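Long-range contact in trehalose monomycolate exporter MmpL3 (Mycobacterium tuberculosis, PDB 7NVH), which probably exports trehalose monomycolate, a mycolic acid carrier for the cell envelope, across the inner membrane as an RND-superfamily transporter: residues Val212-Met224 and Ala237-Ile250. Residues are numbered along the deposited sequence; the frame is centred on the assembly and turned at random.
Sequences VGGLCIAGALGIM and AQPVVSLIGLGIAI
Val241 enters a hole between Ile217, Ala220, Leu221 and Met224 and illustrates how one branched knob can join two antiparallel transmembrane helices. Its CG1, anti to the backbone N (chi1 170°), meets Ala220 CB at 3.6 Å and also reaches Leu221 CD2, while Val241 CG2 lies against Met224 CG as the two side chains run past one another in opposite directions. The methionine chain bends at chi2 and chi3, which carries Met224 CE to 4.0 Å from Ala237 CB. Leu221 CD2 also touches the CB of Gln238, whose side chain lies about 7 Å from a bound lauryl maltose neopentyl glycol.

Toward Ala249 the packing depends on small residues. The CA atoms of Ile217 and Gly245 come within 5.1 Å, as do those of Gly213 and Ala249, and Ile217 CG2 lies over the Gly245 carbonyl and 3.8 Å from Leu246 CG. Cys216 SG rests against both Gly245 CA and Ala249 CB, 3.8 Å from each.

The two segments share no hydrogen bond; within 237-250, Gln238 O accepts from Ser242 N and, at 3.1 Å, from Ser242 OG, which arrive from opposite faces of its carbonyl plane. Helix 305-336 packs against Val240, Ile244 and Ile248, and Phe688 against Ser242 and Leu243. The axes of helices 212-224 and 237-246 approach to 8.5 Å at 149°, and Ala249 belongs to the following helix: a glycine-lined, roughly antiparallel packing within the transmembrane bundle of an RND-type MmpL transporter.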
ATOM      1  N   VAL A 212       4.390 -14.578 -18.055  1.00 54.67           N
ATOM      2  CA  VAL A 212       3.071 -14.380 -17.460  1.00 54.67           C
ATOM      3  C   VAL A 212       3.087 -13.194 -16.508  1.00 54.67           C
ATOM      4  O   VAL A 212       2.157 -12.382 -16.492  1.00 54.67           O
ATOM      5  CB  VAL A 212       2.604 -15.667 -16.758  1.00 54.67           C
ATOM      6  CG1 VAL A 212       1.318 -15.415 -15.991  1.00 54.67           C
ATOM      7  CG2 VAL A 212       2.407 -16.777 -17.774  1.00 54.67           C
ATOM      8  N   GLY A 213       4.142 -13.069 -15.702  1.00 54.90           N
ATOM      9  CA  GLY A 213       4.238 -11.932 -14.801  1.00 54.90           C
ATOM     10  C   GLY A 213       4.326 -10.608 -15.534  1.00 54.90           C
ATOM     11  O   GLY A 213       3.685  -9.629 -15.146  1.00 54.90           O
ATOM     12  N   GLY A 214       5.124 -10.558 -16.601  1.00 54.63           N
ATOM     13  CA  GLY A 214       5.226  -9.332 -17.375  1.00 54.63           C
ATOM     14  C   GLY A 214       3.918  -8.958 -18.044  1.00 54.63           C
ATOM     15  O   GLY A 214       3.523  -7.789 -18.049  1.00 54.63           O
ATOM     16  N   LEU A 215       3.221  -9.948 -18.604  1.00 54.84           N
ATOM     17  CA  LEU A 215       1.913  -9.683 -19.190  1.00 54.84           C
ATOM     18  C   LEU A 215       0.930  -9.204 -18.133  1.00 54.84           C
ATOM     19  O   LEU A 215       0.109  -8.315 -18.392  1.00 54.84           O
ATOM     20  CB  LEU A 215       1.389 -10.939 -19.883  1.00 54.84           C
ATOM     21  CG  LEU A 215       2.023 -11.290 -21.228  1.00 54.84           C
ATOM     22  CD1 LEU A 215       1.372 -12.532 -21.806  1.00 54.84           C
ATOM     23  CD2 LEU A 215       1.912 -10.126 -22.193  1.00 54.84           C
ATOM     24  N   CYS A 216       0.996  -9.783 -16.933  1.00 54.86           N
ATOM     25  CA  CYS A 216       0.105  -9.369 -15.856  1.00 54.86           C
ATOM     26  C   CYS A 216       0.361  -7.925 -15.454  1.00 54.86           C
ATOM     27  O   CYS A 216      -0.580  -7.146 -15.279  1.00 54.86           O
ATOM     28  CB  CYS A 216       0.268 -10.296 -14.654  1.00 54.86           C
ATOM     29  SG  CYS A 216      -0.664  -9.782 -13.200  1.00 54.86           S
ATOM     30  N   ILE A 217       1.632  -7.543 -15.303  1.00 53.52           N
ATOM     31  CA  ILE A 217       1.916  -6.170 -14.899  1.00 53.52           C
ATOM     32  C   ILE A 217       1.651  -5.180 -16.024  1.00 53.52           C
ATOM     33  O   ILE A 217       1.379  -4.008 -15.750  1.00 53.52           O
ATOM     34  CB  ILE A 217       3.354  -6.010 -14.366  1.00 53.52           C
ATOM     35  CG1 ILE A 217       4.366  -5.948 -15.512  1.00 53.52           C
ATOM     36  CG2 ILE A 217       3.685  -7.098 -13.362  1.00 53.52           C
ATOM     37  CD1 ILE A 217       5.798  -5.798 -15.049  1.00 53.52           C
ATOM     38  N   ALA A 218       1.723  -5.606 -17.287  1.00 53.28           N
ATOM     39  CA  ALA A 218       1.330  -4.706 -18.366  1.00 53.28           C
ATOM     40  C   ALA A 218      -0.179  -4.500 -18.400  1.00 53.28           C
ATOM     41  O   ALA A 218      -0.657  -3.358 -18.444  1.00 53.28           O
ATOM     42  CB  ALA A 218       1.823  -5.246 -19.707  1.00 53.28           C
ATOM     43  N   GLY A 219      -0.944  -5.591 -18.356  1.00 53.41           N
ATOM     44  CA  GLY A 219      -2.388  -5.477 -18.391  1.00 53.41           C
ATOM     45  C   GLY A 219      -2.985  -4.824 -17.165  1.00 53.41           C
ATOM     46  O   GLY A 219      -3.988  -4.113 -17.272  1.00 53.41           O
ATOM     47  N   ALA A 220      -2.398  -5.050 -15.990  1.00 53.34           N
ATOM     48  CA  ALA A 220      -2.898  -4.404 -14.783  1.00 53.34           C
ATOM     49  C   ALA A 220      -2.653  -2.903 -14.820  1.00 53.34           C
ATOM     50  O   ALA A 220      -3.503  -2.121 -14.384  1.00 53.34           O
ATOM     51  CB  ALA A 220      -2.251  -5.027 -13.549  1.00 53.34           C
ATOM     52  N   LEU A 221      -1.498  -2.480 -15.336  1.00 53.46           N
ATOM     53  CA  LEU A 221      -1.259  -1.053 -15.514  1.00 53.46           C
ATOM     54  C   LEU A 221      -2.228  -0.462 -16.526  1.00 53.46           C
ATOM     55  O   LEU A 221      -2.719   0.657 -16.345  1.00 53.46           O
ATOM     56  CB  LEU A 221       0.186  -0.805 -15.942  1.00 53.46           C
ATOM     57  CG  LEU A 221       1.238  -0.971 -14.844  1.00 53.46           C
ATOM     58  CD1 LEU A 221       2.592  -0.480 -15.320  1.00 53.46           C
ATOM     59  CD2 LEU A 221       0.814  -0.243 -13.583  1.00 53.46           C
ATOM     60  N   GLY A 222      -2.522  -1.200 -17.597  1.00 53.54           N
ATOM     61  CA  GLY A 222      -3.531  -0.736 -18.536  1.00 53.54           C
ATOM     62  C   GLY A 222      -4.900  -0.588 -17.899  1.00 53.54           C
ATOM     63  O   GLY A 222      -5.604   0.399 -18.134  1.00 53.54           O
ATOM     64  N   ILE A 223      -5.294  -1.562 -17.078  1.00 53.66           N
ATOM     65  CA  ILE A 223      -6.583  -1.495 -16.396  1.00 53.66           C
ATOM     66  C   ILE A 223      -6.619  -0.314 -15.436  1.00 53.66           C
ATOM     67  O   ILE A 223      -7.624   0.398 -15.346  1.00 53.66           O
ATOM     68  CB  ILE A 223      -6.877  -2.822 -15.672  1.00 53.66           C
ATOM     69  CG1 ILE A 223      -7.306  -3.893 -16.673  1.00 53.66           C
ATOM     70  CG2 ILE A 223      -7.956  -2.634 -14.624  1.00 53.66           C
ATOM     71  CD1 ILE A 223      -7.207  -5.300 -16.134  1.00 53.66           C
ATOM     72  N   MET A 224      -5.531  -0.096 -14.694  1.00 54.43           N
ATOM     73  CA  MET A 224      -5.482   1.033 -13.771  1.00 54.43           C
ATOM     74  C   MET A 224      -5.569   2.358 -14.513  1.00 54.43           C
ATOM     75  O   MET A 224      -6.243   3.289 -14.059  1.00 54.43           O
ATOM     76  CB  MET A 224      -4.212   0.971 -12.927  1.00 54.43           C
ATOM     77  CG  MET A 224      -4.235  -0.120 -11.883  1.00 54.43           C
ATOM     78  SD  MET A 224      -5.810  -0.163 -11.013  1.00 54.43           S
ATOM     79  CE  MET A 224      -5.664   1.286  -9.975  1.00 54.43           C
ATOM     80  N   ALA A 237      -0.686   2.931  -6.417  1.00 57.88           N
ATOM     81  CA  ALA A 237      -1.316   1.890  -7.217  1.00 57.88           C
ATOM     82  C   ALA A 237      -0.280   1.066  -7.968  1.00 57.88           C
ATOM     83  O   ALA A 237      -0.375  -0.165  -8.014  1.00 57.88           O
ATOM     84  CB  ALA A 237      -2.318   2.509  -8.190  1.00 57.88           C
ATOM     85  N   GLN A 238       0.729   1.718  -8.543  1.00 57.02           N
ATOM     86  CA  GLN A 238       1.672   0.998  -9.395  1.00 57.02           C
ATOM     87  C   GLN A 238       2.709   0.176  -8.628  1.00 57.02           C
ATOM     88  O   GLN A 238       3.057  -0.917  -9.106  1.00 57.02           O
ATOM     89  CB  GLN A 238       2.306   1.975 -10.394  1.00 57.02           C
ATOM     90  CG  GLN A 238       2.855   3.266  -9.823  1.00 57.02           C
ATOM     91  CD  GLN A 238       3.244   4.254 -10.902  1.00 57.02           C
ATOM     92  OE1 GLN A 238       3.180   3.949 -12.092  1.00 57.02           O
ATOM     93  NE2 GLN A 238       3.642   5.451 -10.491  1.00 57.02           N
ATOM     94  N   PRO A 239       3.252   0.609  -7.478  1.00 57.27           N
ATOM     95  CA  PRO A 239       4.124  -0.315  -6.732  1.00 57.27           C
ATOM     96  C   PRO A 239       3.408  -1.575  -6.286  1.00 57.27           C
ATOM     97  O   PRO A 239       3.993  -2.667  -6.310  1.00 57.27           O
ATOM     98  CB  PRO A 239       4.584   0.527  -5.534  1.00 57.27           C
ATOM     99  CG  PRO A 239       4.428   1.918  -5.975  1.00 57.27           C
ATOM    100  CD  PRO A 239       3.192   1.917  -6.807  1.00 57.27           C
ATOM    101  N   VAL A 240       2.143  -1.454  -5.885  1.00 56.31           N
ATOM    102  CA  VAL A 240       1.376  -2.628  -5.488  1.00 56.31           C
ATOM    103  C   VAL A 240       1.075  -3.503  -6.698  1.00 56.31           C
ATOM    104  O   VAL A 240       1.069  -4.735  -6.601  1.00 56.31           O
ATOM    105  CB  VAL A 240       0.100  -2.198  -4.747  1.00 56.31           C
ATOM    106  CG1 VAL A 240      -0.831  -3.378  -4.549  1.00 56.31           C
ATOM    107  CG2 VAL A 240       0.477  -1.602  -3.406  1.00 56.31           C
ATOM    108  N   VAL A 241       0.822  -2.888  -7.854  1.00 55.80           N
ATOM    109  CA  VAL A 241       0.668  -3.671  -9.077  1.00 55.80           C
ATOM    110  C   VAL A 241       1.938  -4.457  -9.367  1.00 55.80           C
ATOM    111  O   VAL A 241       1.880  -5.630  -9.741  1.00 55.80           O
ATOM    112  CB  VAL A 241       0.272  -2.769 -10.259  1.00 55.80           C
ATOM    113  CG1 VAL A 241       0.364  -3.541 -11.555  1.00 55.80           C
ATOM    114  CG2 VAL A 241      -1.147  -2.278 -10.083  1.00 55.80           C
ATOM    115  N   SER A 242       3.105  -3.836  -9.185  1.00 56.17           N
ATOM    116  CA  SER A 242       4.358  -4.559  -9.389  1.00 56.17           C
ATOM    117  C   SER A 242       4.488  -5.721  -8.409  1.00 56.17           C
ATOM    118  O   SER A 242       4.792  -6.854  -8.807  1.00 56.17           O
ATOM    119  CB  SER A 242       5.542  -3.605  -9.254  1.00 56.17           C
ATOM    120  OG  SER A 242       5.479  -2.577 -10.226  1.00 56.17           O
ATOM    121  N   LEU A 243       4.243  -5.457  -7.121  1.00 56.23           N
ATOM    122  CA  LEU A 243       4.301  -6.512  -6.113  1.00 56.23           C
ATOM    123  C   LEU A 243       3.417  -7.689  -6.493  1.00 56.23           C
ATOM    124  O   LEU A 243       3.874  -8.835  -6.534  1.00 56.23           O
ATOM    125  CB  LEU A 243       3.879  -5.974  -4.746  1.00 56.23           C
ATOM    126  CG  LEU A 243       4.723  -4.928  -4.031  1.00 56.23           C
ATOM    127  CD1 LEU A 243       4.017  -4.462  -2.774  1.00 56.23           C
ATOM    128  CD2 LEU A 243       6.049  -5.551  -3.671  1.00 56.23           C
ATOM    129  N   ILE A 244       2.146  -7.419  -6.796  1.00 55.87           N
ATOM    130  CA  ILE A 244       1.167  -8.487  -6.972  1.00 55.87           C
ATOM    131  C   ILE A 244       1.173  -9.051  -8.384  1.00 55.87           C
ATOM    132  O   ILE A 244       0.527 -10.075  -8.639  1.00 55.87           O
ATOM    133  CB  ILE A 244      -0.218  -7.945  -6.561  1.00 55.87           C
ATOM    134  CG1 ILE A 244      -0.155  -7.307  -5.172  1.00 55.87           C
ATOM    135  CG2 ILE A 244      -1.210  -9.057  -6.446  1.00 55.87           C
ATOM    136  CD1 ILE A 244       0.581  -8.135  -4.135  1.00 55.87           C
ATOM    137  N   GLY A 245       1.900  -8.438  -9.309  1.00 55.69           N
ATOM    138  CA  GLY A 245       2.002  -8.980 -10.643  1.00 55.69           C
ATOM    139  C   GLY A 245       3.344  -9.624 -10.901  1.00 55.69           C
ATOM    140  O   GLY A 245       3.578 -10.167 -11.983  1.00 55.69           O
ATOM    141  N   LEU A 246       4.251  -9.548  -9.929  1.00 55.73           N
ATOM    142  CA  LEU A 246       5.484 -10.312 -10.028  1.00 55.73           C
ATOM    143  C   LEU A 246       5.731 -11.258  -8.866  1.00 55.73           C
ATOM    144  O   LEU A 246       6.668 -12.054  -8.934  1.00 55.73           O
ATOM    145  CB  LEU A 246       6.684  -9.373 -10.182  1.00 55.73           C
ATOM    146  CG  LEU A 246       6.580  -8.514 -11.441  1.00 55.73           C
ATOM    147  CD1 LEU A 246       7.356  -7.239 -11.285  1.00 55.73           C
ATOM    148  CD2 LEU A 246       7.072  -9.292 -12.649  1.00 55.73           C
ATOM    149  N   GLY A 247       4.933 -11.201  -7.803  1.00 55.26           N
ATOM    150  CA  GLY A 247       5.039 -12.234  -6.797  1.00 55.26           C
ATOM    151  C   GLY A 247       4.045 -13.352  -7.019  1.00 55.26           C
ATOM    152  O   GLY A 247       4.433 -14.499  -7.249  1.00 55.26           O
ATOM    153  N   ILE A 248       2.753 -13.024  -7.042  1.00 54.78           N
ATOM    154  CA  ILE A 248       1.775 -14.098  -7.156  1.00 54.78           C
ATOM    155  C   ILE A 248       1.515 -14.445  -8.613  1.00 54.78           C
ATOM    156  O   ILE A 248       1.184 -15.592  -8.927  1.00 54.78           O
ATOM    157  CB  ILE A 248       0.469 -13.746  -6.432  1.00 54.78           C
ATOM    158  CG1 ILE A 248      -0.298 -12.688  -7.209  1.00 54.78           C
ATOM    159  CG2 ILE A 248       0.762 -13.248  -5.031  1.00 54.78           C
ATOM    160  CD1 ILE A 248      -1.720 -12.587  -6.805  1.00 54.78           C
ATOM    161  N   ALA A 249       1.656 -13.484  -9.527  1.00 53.97           N
ATOM    162  CA  ALA A 249       1.555 -13.815 -10.941  1.00 53.97           C
ATOM    163  C   ALA A 249       2.678 -14.738 -11.380  1.00 53.97           C
ATOM    164  O   ALA A 249       2.538 -15.429 -12.395  1.00 53.97           O
ATOM    165  CB  ALA A 249       1.559 -12.546 -11.788  1.00 53.97           C
ATOM    166  N   ILE A 250       3.783 -14.760 -10.644  1.00 53.79           N
ATOM    167  CA  ILE A 250       4.848 -15.710 -10.922  1.00 53.79           C
ATOM    168  C   ILE A 250       4.685 -16.983 -10.096  1.00 53.79           C
ATOM    169  O   ILE A 250       5.061 -18.064 -10.556  1.00 53.79           O
ATOM    170  CB  ILE A 250       6.217 -15.049 -10.688  1.00 53.79           C
ATOM    171  CG1 ILE A 250       6.427 -13.924 -11.701  1.00 53.79           C
ATOM    172  CG2 ILE A 250       7.336 -16.060 -10.823  1.00 53.79           C
ATOM    173  CD1 ILE A 250       7.847 -13.418 -11.772  1.00 53.79           C
TER